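Local coordinates for protein P47 (Clostridium botulinum, PDB 6EKT) that may be part of a progenitor toxin complex that protects botulinum neurotoxin type A2 in the host gut, and resembles tubular lipid-binding proteins, at residues E44-K48 with N49-F53; T410-N414 with N415-S419. One frame throughout, in Å; residues are numbered along the deposited sequence.

Contact 1: residues E44-K48 with N49-F53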
loop_
_atom_site.group_PDB
_atom_site.type_symbol
_atom_site.label_atom_id
_atom_site.label_comp_id
_atom_site.label_asym_id
_atom_site.label_seq_id
_atom_site.Cartn_x
_atom_site.Cartn_y
_atom_site.Cartn_z
ATOM N N GLU A 44 12.981 -22.716 5.314
ATOM C CA GLU A 44 14.086 -22.546 6.275
ATOM C C GLU A 44 13.587 -22.816 7.695
ATOM O O GLU A 44 14.239 -23.529 8.449
ATOM C CB GLU A 44 14.717 -21.140 6.180
ATOM C CG GLU A 44 15.572 -20.901 4.934
ATOM C CD GLU A 44 15.861 -19.433 4.611
ATOM O OE1 GLU A 44 15.130 -18.501 5.048
ATOM O OE2 GLU A 44 16.831 -19.202 3.864
ATOM N N TYR A 45 12.409 -22.284 8.031
ATOM C CA TYR A 45 11.830 -22.444 9.364
ATOM C C TYR A 45 11.546 -23.903 9.702
ATOM O O TYR A 45 11.866 -24.337 10.805
ATOM C CB TYR A 45 10.539 -21.636 9.517
ATOM C CG TYR A 45 9.962 -21.645 10.919
ATOM C CD1 TYR A 45 10.334 -20.669 11.854
ATOM C CD2 TYR A 45 9.037 -22.628 11.320
ATOM C CE1 TYR A 45 9.798 -20.667 13.142
ATOM C CE2 TYR A 45 8.508 -22.632 12.606
ATOM C CZ TYR A 45 8.891 -21.647 13.507
ATOM O OH TYR A 45 8.369 -21.647 14.776
ATOM N N ILE A 46 10.912 -24.628 8.773
ATOM C CA ILE A 46 10.621 -26.064 8.951
ATOM C C ILE A 46 11.900 -26.925 9.067
ATOM O O ILE A 46 12.010 -27.757 9.985
ATOM C CB ILE A 46 9.622 -26.605 7.883
ATOM C CG1 ILE A 46 8.257 -25.890 7.990
ATOM C CG2 ILE A 46 9.419 -28.120 7.994
ATOM C CD1 ILE A 46 7.537 -26.010 9.327
ATOM N N THR A 47 12.838 -26.723 8.143
ATOM C CA THR A 47 14.143 -27.408 8.163
ATOM C C THR A 47 14.949 -27.111 9.441
ATOM O O THR A 47 15.351 -28.046 10.140
ATOM C CB THR A 47 14.967 -27.099 6.882
ATOM O OG1 THR A 47 14.226 -27.519 5.728
ATOM C CG2 THR A 47 16.341 -27.808 6.892
ATOM N N LYS A 48 15.161 -25.827 9.750
ATOM C CA LYS A 48 16.039 -25.419 10.867
ATOM C C LYS A 48 15.547 -25.913 12.237
ATOM O O LYS A 48 16.352 -26.160 13.139
ATOM C CB LYS A 48 16.239 -23.896 10.897
ATOM C CG LYS A 48 17.583 -23.477 11.475
ATOM C CD LYS A 48 17.613 -22.048 11.998
ATOM C CE LYS A 48 18.832 -21.884 12.899
ATOM N NZ LYS A 48 18.996 -20.490 13.404
ATOM N N ASN A 49 14.231 -26.061 12.381
ATOM C CA ASN A 49 13.642 -26.441 13.664
ATOM C C ASN A 49 13.333 -27.941 13.794
ATOM O O ASN A 49 12.905 -28.395 14.868
ATOM C CB ASN A 49 12.405 -25.586 13.957
ATOM C CG ASN A 49 12.758 -24.191 14.433
ATOM O OD1 ASN A 49 13.217 -24.008 15.559
ATOM N ND2 ASN A 49 12.529 -23.196 13.583
ATOM N N ASN A 50 13.570 -28.690 12.705
ATOM C CA ASN A 50 13.333 -30.150 12.613
ATOM C C ASN A 50 12.004 -30.569 13.234
ATOM O O ASN A 50 11.954 -31.418 14.130
ATOM C CB ASN A 50 14.492 -30.946 13.226
ATOM C CG ASN A 50 15.814 -30.630 12.570
ATOM O OD1 ASN A 50 16.179 -31.225 11.551
ATOM N ND2 ASN A 50 16.543 -29.686 13.148
ATOM N N ILE A 51 10.938 -29.942 12.745
ATOM C CA ILE A 51 9.602 -30.081 13.310
ATOM C C ILE A 51 9.108 -31.515 13.209
ATOM O O ILE A 51 9.058 -32.098 12.117
ATOM C CB ILE A 51 8.596 -29.112 12.635
ATOM C CG1 ILE A 51 9.099 -27.647 12.676
ATOM C CG2 ILE A 51 7.199 -29.267 13.226
ATOM C CD1 ILE A 51 9.129 -26.999 14.051
ATOM N N GLN A 52 8.778 -32.076 14.370
ATOM C CA GLN A 52 8.018 -33.319 14.440
ATOM C C GLN A 52 6.815 -33.205 15.373
ATOM O O GLN A 52 6.903 -32.588 16.441
ATOM C CB GLN A 52 8.904 -34.527 14.761
ATOM C CG GLN A 52 9.529 -34.584 16.152
ATOM C CD GLN A 52 10.014 -35.987 16.497
ATOM O OE1 GLN A 52 9.413 -36.679 17.323
ATOM N NE2 GLN A 52 11.081 -36.425 15.840
ATOM N N PHE A 53 5.692 -33.765 14.930
ATOM C CA PHE A 53 4.456 -33.759 15.700
ATOM C C PHE A 53 4.192 -35.183 16.185
ATOM O O PHE A 53 4.130 -36.121 15.370
ATOM C CB PHE A 53 3.244 -33.291 14.849
ATOM C CG PHE A 53 3.224 -31.808 14.495
ATOM C CD1 PHE A 53 4.161 -30.892 15.005
ATOM C CD2 PHE A 53 2.217 -31.322 13.648
ATOM C CE1 PHE A 53 4.091 -29.538 14.665
ATOM C CE2 PHE A 53 2.146 -29.974 13.309
ATOM C CZ PHE A 53 3.084 -29.084 13.815
#
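From Y45 to N50 the backbone runs through the last turn of helix 35-49 and ends in a Schellman motif, N50 taking the left-handed conformation with positive phi and turning the chain out toward strand 52-57. N50 N donates to T47 O at 3.2 Å.

The side chain of N49 folds back over the same turn. Its ND2 donates to Y45 O at 3.1 Å, nearly straight (160°), in the carbonyl plane and on a lone pair, and the acceptor lies almost in the plane of the N49 amide. N49 N adds a weak bond to Y45 O at 3.3 Å, so backbone and side chain of one residue grip one carbonyl oxygen. With CG of Y45 anti to its nitrogen (chi1 -174°), the phenol ring sits beneath this amide: ND2 hangs 3.7 Å above the plane, over the ring centre, and the two planes are 50° apart. The far end of the ring is fixed from elsewhere, Y45 OH bonding to S174 N.

I46 and I51, both buried, pack against each other across the turn, crossing at about a right angle. I46 also touches W71 in the loop after strand 62-68, and I51 touches F68 in that strand. Between the two isoleucines, the end methyl CD1 of I46 meets the mid-branch CG1 of I51 at 4.0 Å.

Contact 2: residues T410-N414 with N415-S419; sequences TIKWN and NLKIS
K412 and N415 meet across a type II beta turn that overlaps a type I' turn one residue on, and K412 touches three residues of 415-419. Its aliphatic chain lies beside N415 and K417, all pointing the same way: CE of K412 comes to 3.5 Å from OD1 of N415, while CD of K412 touches CG of K417 at 3.7 Å. The bend at chi3 (-72°) brings CE of K412 to N415 OD1, whereas K417 stays extended. Closer to the backbone, CB of K412 rests 3.8 Å from O of L416. On the other flank L416 lies alongside N414, its CG 3.5 Å from the backbone O of N414.

Two backbone bonds position these groups. N415 N donates to K412 O at 3.0 Å, closing the type II turn, and L416 N donates to W413 O at 3.2 Å, closing the type I' turn. N414 and N415 both take positive phi, which the type I' turn requires at its two central positions.

Further out, K412 pairs through its backbone with S179 of strand 178-181, and the pairing runs on past the strand ends, N414 with F177. W413, turned away from the turns, is buried among C33, A178, L209 and I211.

The K412 ammonium, 4.1 Å from N415 OD1 at NZ, is too far for a hydrogen bond, though the oxygen's partial charge would probably favour it there. K412 and K417 meet through their methylenes, with the two NZ atoms 6.4 Å apart.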
loop_
_atom_site.group_PDB
_atom_site.type_symbol
_atom_site.label_atom_id
_atom_site.label_comp_id
_atom_site.label_asym_id
_atom_site.label_seq_id
_atom_site.Cartn_x
_atom_site.Cartn_y
_atom_site.Cartn_z
ATOM N N THR A 410 5.546 -0.127 8.440
ATOM C CA THR A 410 4.354 -0.688 9.062
ATOM C C THR A 410 4.342 -2.214 8.985
ATOM O O THR A 410 4.213 -2.869 10.008
ATOM C CB THR A 410 3.070 -0.058 8.464
ATOM O OG1 THR A 410 3.100 1.353 8.709
ATOM C CG2 THR A 410 1.788 -0.653 9.094
ATOM N N ILE A 411 4.496 -2.763 7.785
ATOM C CA ILE A 411 4.496 -4.209 7.593
ATOM C C ILE A 411 5.884 -4.631 7.183
ATOM O O ILE A 411 6.400 -4.172 6.168
ATOM C CB ILE A 411 3.453 -4.662 6.530
ATOM C CG1 ILE A 411 2.027 -4.269 6.964
ATOM C CG2 ILE A 411 3.569 -6.166 6.183
ATOM C CD1 ILE A 411 1.557 -4.800 8.312
ATOM N N LYS A 412 6.475 -5.497 7.992
ATOM C CA LYS A 412 7.698 -6.172 7.613
ATOM C C LYS A 412 7.390 -7.647 7.405
ATOM O O LYS A 412 7.098 -8.372 8.360
ATOM C CB LYS A 412 8.774 -5.974 8.679
ATOM C CG LYS A 412 9.223 -4.518 8.813
ATOM C CD LYS A 412 10.539 -4.371 9.573
ATOM C CE LYS A 412 10.417 -4.639 11.071
ATOM N NZ LYS A 412 9.427 -3.719 11.698
ATOM N N TRP A 413 7.445 -8.072 6.149
ATOM C CA TRP A 413 7.182 -9.463 5.784
ATOM C C TRP A 413 8.310 -10.353 6.285
ATOM O O TRP A 413 9.478 -10.093 5.992
ATOM C CB TRP A 413 6.996 -9.573 4.283
ATOM C CG TRP A 413 5.736 -8.869 3.803
ATOM C CD1 TRP A 413 5.648 -7.624 3.239
ATOM C CD2 TRP A 413 4.405 -9.370 3.881
ATOM N NE1 TRP A 413 4.336 -7.328 2.936
ATOM C CE2 TRP A 413 3.551 -8.390 3.302
ATOM C CE3 TRP A 413 3.847 -10.575 4.340
ATOM C CZ2 TRP A 413 2.162 -8.558 3.203
ATOM C CZ3 TRP A 413 2.453 -10.754 4.238
ATOM C CH2 TRP A 413 1.629 -9.749 3.673
ATOM N N ASN A 414 7.940 -11.373 7.068
ATOM C CA ASN A 414 8.865 -12.207 7.883
ATOM C C ASN A 414 9.749 -11.385 8.834
ATOM O O ASN A 414 10.869 -11.775 9.161
ATOM C CB ASN A 414 9.684 -13.208 7.025
ATOM C CG ASN A 414 10.473 -14.234 7.874
ATOM O OD1 ASN A 414 9.950 -14.834 8.821
ATOM N ND2 ASN A 414 11.740 -14.430 7.528
ATOM N N ASN A 415 9.216 -10.242 9.283
ATOM C CA ASN A 415 9.941 -9.283 10.141
ATOM C C ASN A 415 11.276 -8.771 9.543
ATOM O O ASN A 415 12.157 -8.279 10.267
ATOM C CB ASN A 415 10.111 -9.831 11.582
ATOM C CG ASN A 415 10.379 -8.729 12.597
ATOM O OD1 ASN A 415 9.666 -7.720 12.657
ATOM N ND2 ASN A 415 11.436 -8.899 13.382
ATOM N N LEU A 416 11.405 -8.872 8.215
ATOM C CA LEU A 416 12.615 -8.446 7.498
ATOM C C LEU A 416 12.391 -7.139 6.745
ATOM O O LEU A 416 11.358 -6.963 6.102
ATOM C CB LEU A 416 13.083 -9.538 6.530
ATOM C CG LEU A 416 13.505 -10.894 7.114
ATOM C CD1 LEU A 416 13.518 -11.946 6.021
ATOM C CD2 LEU A 416 14.857 -10.832 7.817
ATOM N N LYS A 417 13.356 -6.229 6.851
ATOM C CA LYS A 417 13.352 -4.989 6.074
ATOM C C LYS A 417 13.811 -5.265 4.650
ATOM O O LYS A 417 14.547 -6.223 4.416
ATOM C CB LYS A 417 14.255 -3.938 6.729
ATOM C CG LYS A 417 13.570 -3.176 7.852
ATOM C CD LYS A 417 14.555 -2.353 8.665
ATOM C CE LYS A 417 13.842 -1.419 9.634
ATOM N NZ LYS A 417 14.847 -0.642 10.421
ATOM N N ILE A 418 13.353 -4.448 3.703
ATOM C CA ILE A 418 13.882 -4.478 2.333
ATOM C C ILE A 418 14.906 -3.339 2.140
ATOM O O ILE A 418 14.957 -2.400 2.948
ATOM C CB ILE A 418 12.756 -4.450 1.261
ATOM C CG1 ILE A 418 12.143 -3.060 1.091
ATOM C CG2 ILE A 418 11.678 -5.502 1.536
ATOM C CD1 ILE A 418 12.509 -2.387 -0.213
ATOM N N SER A 419 15.712 -3.415 1.082
ATOM C CA SER A 419 16.681 -2.352 0.810
ATOM C C SER A 419 16.508 -1.686 -0.557
ATOM O O SER A 419 16.943 -0.547 -0.752
ATOM C CB SER A 419 18.108 -2.870 0.974
ATOM O OG SER A 419 18.390 -3.825 -0.025
#

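Overall arrangement
Contact 1 comes first along the chain, and contact 2 follows near the C-terminal end. Their centres lie 22 Å apart and their nearest atoms about 6 Å, without touching. Contact 1 leads from helix 35-49 into strand 52-57, an outermost strand of a four-stranded antiparallel sheet; contact 2 leaves strand 411-413, an outermost strand of a six-stranded one, for the loop before strand 421-426. The chain from S174 to N181 bridges them: S174 bonds to Y45, Y175 touches N414, and strand 178-181 pairs with 411-413. Strand 29-34, directly before the helix, also packs against W413. The C-terminal part of P47 thus folds back onto its N-terminal part here.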